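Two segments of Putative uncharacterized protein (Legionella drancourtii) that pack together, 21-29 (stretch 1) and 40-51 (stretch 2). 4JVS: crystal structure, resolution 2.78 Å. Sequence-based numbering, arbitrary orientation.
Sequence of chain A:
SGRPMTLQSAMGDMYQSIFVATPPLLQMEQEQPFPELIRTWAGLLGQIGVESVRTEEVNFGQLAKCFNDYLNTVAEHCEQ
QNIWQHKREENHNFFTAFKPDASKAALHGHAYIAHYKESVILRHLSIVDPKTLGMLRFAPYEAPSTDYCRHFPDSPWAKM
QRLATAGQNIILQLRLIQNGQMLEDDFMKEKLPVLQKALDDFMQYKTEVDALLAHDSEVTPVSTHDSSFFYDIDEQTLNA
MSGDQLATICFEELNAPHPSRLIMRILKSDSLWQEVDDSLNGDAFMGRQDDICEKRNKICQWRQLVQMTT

Stretch 1, residues 21-29: ATPPLLQME
Stretch 2 (40-51) TWAGLLGQIGVE

Residues 21-29 form an extended segment without regular secondary structure, phi between -62° and -126° and psi between 115° and 168°. It runs antiparallel to stretch 2, where a helix that begins earlier in the chain enters at Thr40 (Leu44 N to Thr40 O, 3.1 Å; Leu45 N to Trp41 O, 2.9 Å) and a type II turn spans Gln47-Val50. The CA atoms of Ala21 and Gly49 lie 5.8 Å apart, those of Pro24 and Leu44 6.4 Å, and those of Leu26 and Trp41 6.4 Å.

At the turn, Ala21 points toward stretch 2 and its CB rests 3.2 Å from Gly49 O. Gly49 adopts phi/psi 88/-16°, where a CB would jam against the preceding carbonyl oxygen. Thr22 points away. The CA-to-CB bond of Pro24 (C-gamma endo) points toward stretch 2, and its ring packs against apolar side chains, burying hydrocarbon surface: its CG is 3.4 Å from Leu45 CD2, its CB 4.1 Å from Leu44 CB and its CD 4.0 Å from Val50 CB. Leu44 and Leu45 are both mt rotamers. The CA-to-CB bond of Leu25 (tp) points away; Leu25 O lies 4.0 Å from Leu44 CD1.

The buried Leu26 (mt) lays CD2 over one face of the Trp41 indole, 3.9 Å from the five-membered ring centroid and 20° off the normal, a CH-pi contact. Trp41 (chi1 -67°, chi2 -10°) is buried, and its indole N-H finds an acceptor in the next backbone carbonyl: Trp41 NE1 donates to Gln27 O at 3.0 Å (140°), the sole hydrogen bond between the stretches. The CA-to-CB bond of Gln27 points away. Met28 (m, t, p) adds an apolar edge contact, CG to Trp41 CZ2 at 3.9 Å. Finally, Glu29 (chi1 -8°, chi2 -135°, chi3 -83°) starts sideways but its end comes nearer, Glu29 OE2 lying 3.7 Å from OG1 of Thr40 (m), not a hydrogen bond; OG1 is satisfied elsewhere in the structure.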

# COMPACT_ATOMS: atom_id res chain seq x y z
N ALA A 21 -7.82 4.34 -37.16
CA ALA A 21 -8.86 4.55 -36.15
C ALA A 21 -8.45 5.62 -35.15
O ALA A 21 -7.31 5.64 -34.68
CB ALA A 21 -9.19 3.24 -35.43
N THR A 22 -9.38 6.51 -34.81
CA THR A 22 -9.05 7.64 -33.94
C THR A 22 -9.18 7.33 -32.44
O THR A 22 -10.28 7.06 -31.96
CB THR A 22 -9.90 8.88 -34.30
OG1 THR A 22 -9.43 9.41 -35.55
CG2 THR A 22 -9.78 9.94 -33.21
N PRO A 23 -8.05 7.39 -31.71
CA PRO A 23 -8.00 7.19 -30.26
C PRO A 23 -8.81 8.26 -29.54
O PRO A 23 -8.60 9.45 -29.79
CB PRO A 23 -6.51 7.35 -29.93
CG PRO A 23 -5.93 8.10 -31.08
CD PRO A 23 -6.71 7.63 -32.27
N PRO A 24 -9.74 7.85 -28.67
CA PRO A 24 -10.60 8.77 -27.93
C PRO A 24 -9.85 9.48 -26.82
O PRO A 24 -8.85 8.95 -26.33
CB PRO A 24 -11.66 7.84 -27.33
CG PRO A 24 -11.02 6.53 -27.27
CD PRO A 24 -10.12 6.44 -28.44
N LEU A 25 -10.33 10.65 -26.42
CA LEU A 25 -9.67 11.48 -25.41
C LEU A 25 -10.39 11.39 -24.07
O LEU A 25 -11.53 11.81 -23.94
CB LEU A 25 -9.67 12.94 -25.87
CG LEU A 25 -9.02 14.02 -25.01
CD1 LEU A 25 -7.53 14.06 -25.25
CD2 LEU A 25 -9.63 15.34 -25.33
N LEU A 26 -9.71 10.83 -23.07
CA LEU A 26 -10.29 10.78 -21.74
C LEU A 26 -10.33 12.17 -21.14
O LEU A 26 -9.30 12.84 -21.04
CB LEU A 26 -9.49 9.85 -20.84
CG LEU A 26 -9.27 8.44 -21.36
CD1 LEU A 26 -8.48 7.66 -20.35
CD2 LEU A 26 -10.60 7.76 -21.68
N GLN A 27 -11.52 12.60 -20.73
CA GLN A 27 -11.71 13.92 -20.15
C GLN A 27 -12.39 13.86 -18.79
O GLN A 27 -13.21 12.97 -18.54
CB GLN A 27 -12.51 14.82 -21.09
CG GLN A 27 -11.64 15.63 -22.05
CD GLN A 27 -12.44 16.66 -22.81
OE1 GLN A 27 -13.40 16.33 -23.51
NE2 GLN A 27 -12.05 17.93 -22.67
N MET A 28 -12.08 14.80 -17.92
CA MET A 28 -12.64 14.78 -16.59
C MET A 28 -13.70 15.82 -16.41
O MET A 28 -13.52 16.97 -16.70
CB MET A 28 -11.58 14.95 -15.56
CG MET A 28 -10.59 13.82 -15.56
SD MET A 28 -9.72 13.78 -14.03
CE MET A 28 -11.03 13.96 -12.86
N GLU A 29 -14.83 15.35 -15.92
CA GLU A 29 -16.10 16.01 -16.04
C GLU A 29 -16.35 17.17 -15.11
O GLU A 29 -15.64 17.39 -14.15
CB GLU A 29 -17.23 15.00 -15.96
CG GLU A 29 -16.79 13.55 -15.96
CD GLU A 29 -17.63 12.70 -16.88
OE1 GLU A 29 -18.70 12.26 -16.48
OE2 GLU A 29 -17.20 12.49 -18.01
N THR A 40 -18.53 6.63 -18.52
CA THR A 40 -18.19 7.42 -19.70
C THR A 40 -16.98 6.88 -20.43
O THR A 40 -17.04 6.62 -21.64
CB THR A 40 -17.92 8.89 -19.34
OG1 THR A 40 -19.12 9.51 -18.88
CG2 THR A 40 -17.41 9.64 -20.55
N TRP A 41 -15.88 6.71 -19.72
CA TRP A 41 -14.64 6.25 -20.35
C TRP A 41 -14.74 4.85 -20.93
O TRP A 41 -14.27 4.59 -22.04
CB TRP A 41 -13.46 6.37 -19.38
CG TRP A 41 -13.12 7.79 -19.06
CD1 TRP A 41 -13.62 8.91 -19.66
CD2 TRP A 41 -12.23 8.25 -18.04
NE1 TRP A 41 -13.09 10.04 -19.08
CE2 TRP A 41 -12.24 9.66 -18.08
CE3 TRP A 41 -11.44 7.61 -17.08
CZ2 TRP A 41 -11.47 10.44 -17.22
CZ3 TRP A 41 -10.68 8.38 -16.22
CH2 TRP A 41 -10.70 9.78 -16.30
N ALA A 42 -15.36 3.94 -20.18
CA ALA A 42 -15.54 2.57 -20.66
C ALA A 42 -16.35 2.56 -21.96
O ALA A 42 -16.11 1.73 -22.83
CB ALA A 42 -16.21 1.72 -19.60
N GLY A 43 -17.28 3.50 -22.08
CA GLY A 43 -18.07 3.64 -23.29
C GLY A 43 -17.25 4.09 -24.47
O GLY A 43 -17.35 3.51 -25.56
N LEU A 44 -16.43 5.12 -24.27
CA LEU A 44 -15.53 5.63 -25.29
C LEU A 44 -14.50 4.59 -25.74
O LEU A 44 -14.11 4.55 -26.91
CB LEU A 44 -14.79 6.87 -24.79
CG LEU A 44 -15.51 8.21 -24.62
CD1 LEU A 44 -14.56 9.26 -24.10
CD2 LEU A 44 -16.08 8.63 -25.95
N LEU A 45 -14.04 3.78 -24.84
CA LEU A 45 -13.03 2.81 -25.19
C LEU A 45 -13.60 1.51 -25.72
O LEU A 45 -12.88 0.68 -26.22
CB LEU A 45 -12.13 2.56 -23.98
CG LEU A 45 -11.31 3.77 -23.54
CD1 LEU A 45 -10.37 3.45 -22.41
CD2 LEU A 45 -10.54 4.34 -24.68
N GLY A 46 -14.90 1.34 -25.62
CA GLY A 46 -15.55 0.15 -26.09
C GLY A 46 -16.04 0.35 -27.48
O GLY A 46 -16.59 -0.52 -28.11
N GLN A 47 -15.83 1.53 -27.98
CA GLN A 47 -16.29 1.86 -29.28
C GLN A 47 -15.44 1.13 -30.24
O GLN A 47 -14.39 0.68 -29.91
CB GLN A 47 -16.18 3.34 -29.50
CG GLN A 47 -17.47 4.08 -29.32
CD GLN A 47 -17.25 5.53 -29.57
OE1 GLN A 47 -16.23 6.07 -29.18
NE2 GLN A 47 -18.18 6.16 -30.26
N ILE A 48 -15.95 0.95 -31.43
CA ILE A 48 -15.35 0.09 -32.39
C ILE A 48 -14.10 0.63 -33.01
O ILE A 48 -14.02 1.77 -33.35
CB ILE A 48 -16.40 -0.25 -33.44
CG1 ILE A 48 -15.86 -0.09 -34.83
CG2 ILE A 48 -17.61 0.60 -33.22
CD1 ILE A 48 -16.55 -0.99 -35.81
N GLY A 49 -13.12 -0.22 -33.17
CA GLY A 49 -11.89 0.14 -33.84
C GLY A 49 -10.78 0.73 -32.98
O GLY A 49 -9.63 0.79 -33.41
N VAL A 50 -11.12 1.18 -31.78
CA VAL A 50 -10.11 1.87 -30.97
C VAL A 50 -9.03 0.90 -30.51
O VAL A 50 -9.32 -0.25 -30.12
CB VAL A 50 -10.73 2.68 -29.78
CG1 VAL A 50 -12.11 3.22 -30.14
CG2 VAL A 50 -10.78 1.87 -28.50
N GLU A 51 -7.78 1.35 -30.60
CA GLU A 51 -6.62 0.53 -30.24
C GLU A 51 -5.53 1.32 -29.49
O GLU A 51 -4.44 0.80 -29.23
CB GLU A 51 -6.04 -0.18 -31.48
CG GLU A 51 -5.53 0.76 -32.56
CD GLU A 51 -5.65 0.16 -33.95
OE1 GLU A 51 -6.12 -1.00 -34.07
OE2 GLU A 51 -5.29 0.86 -34.92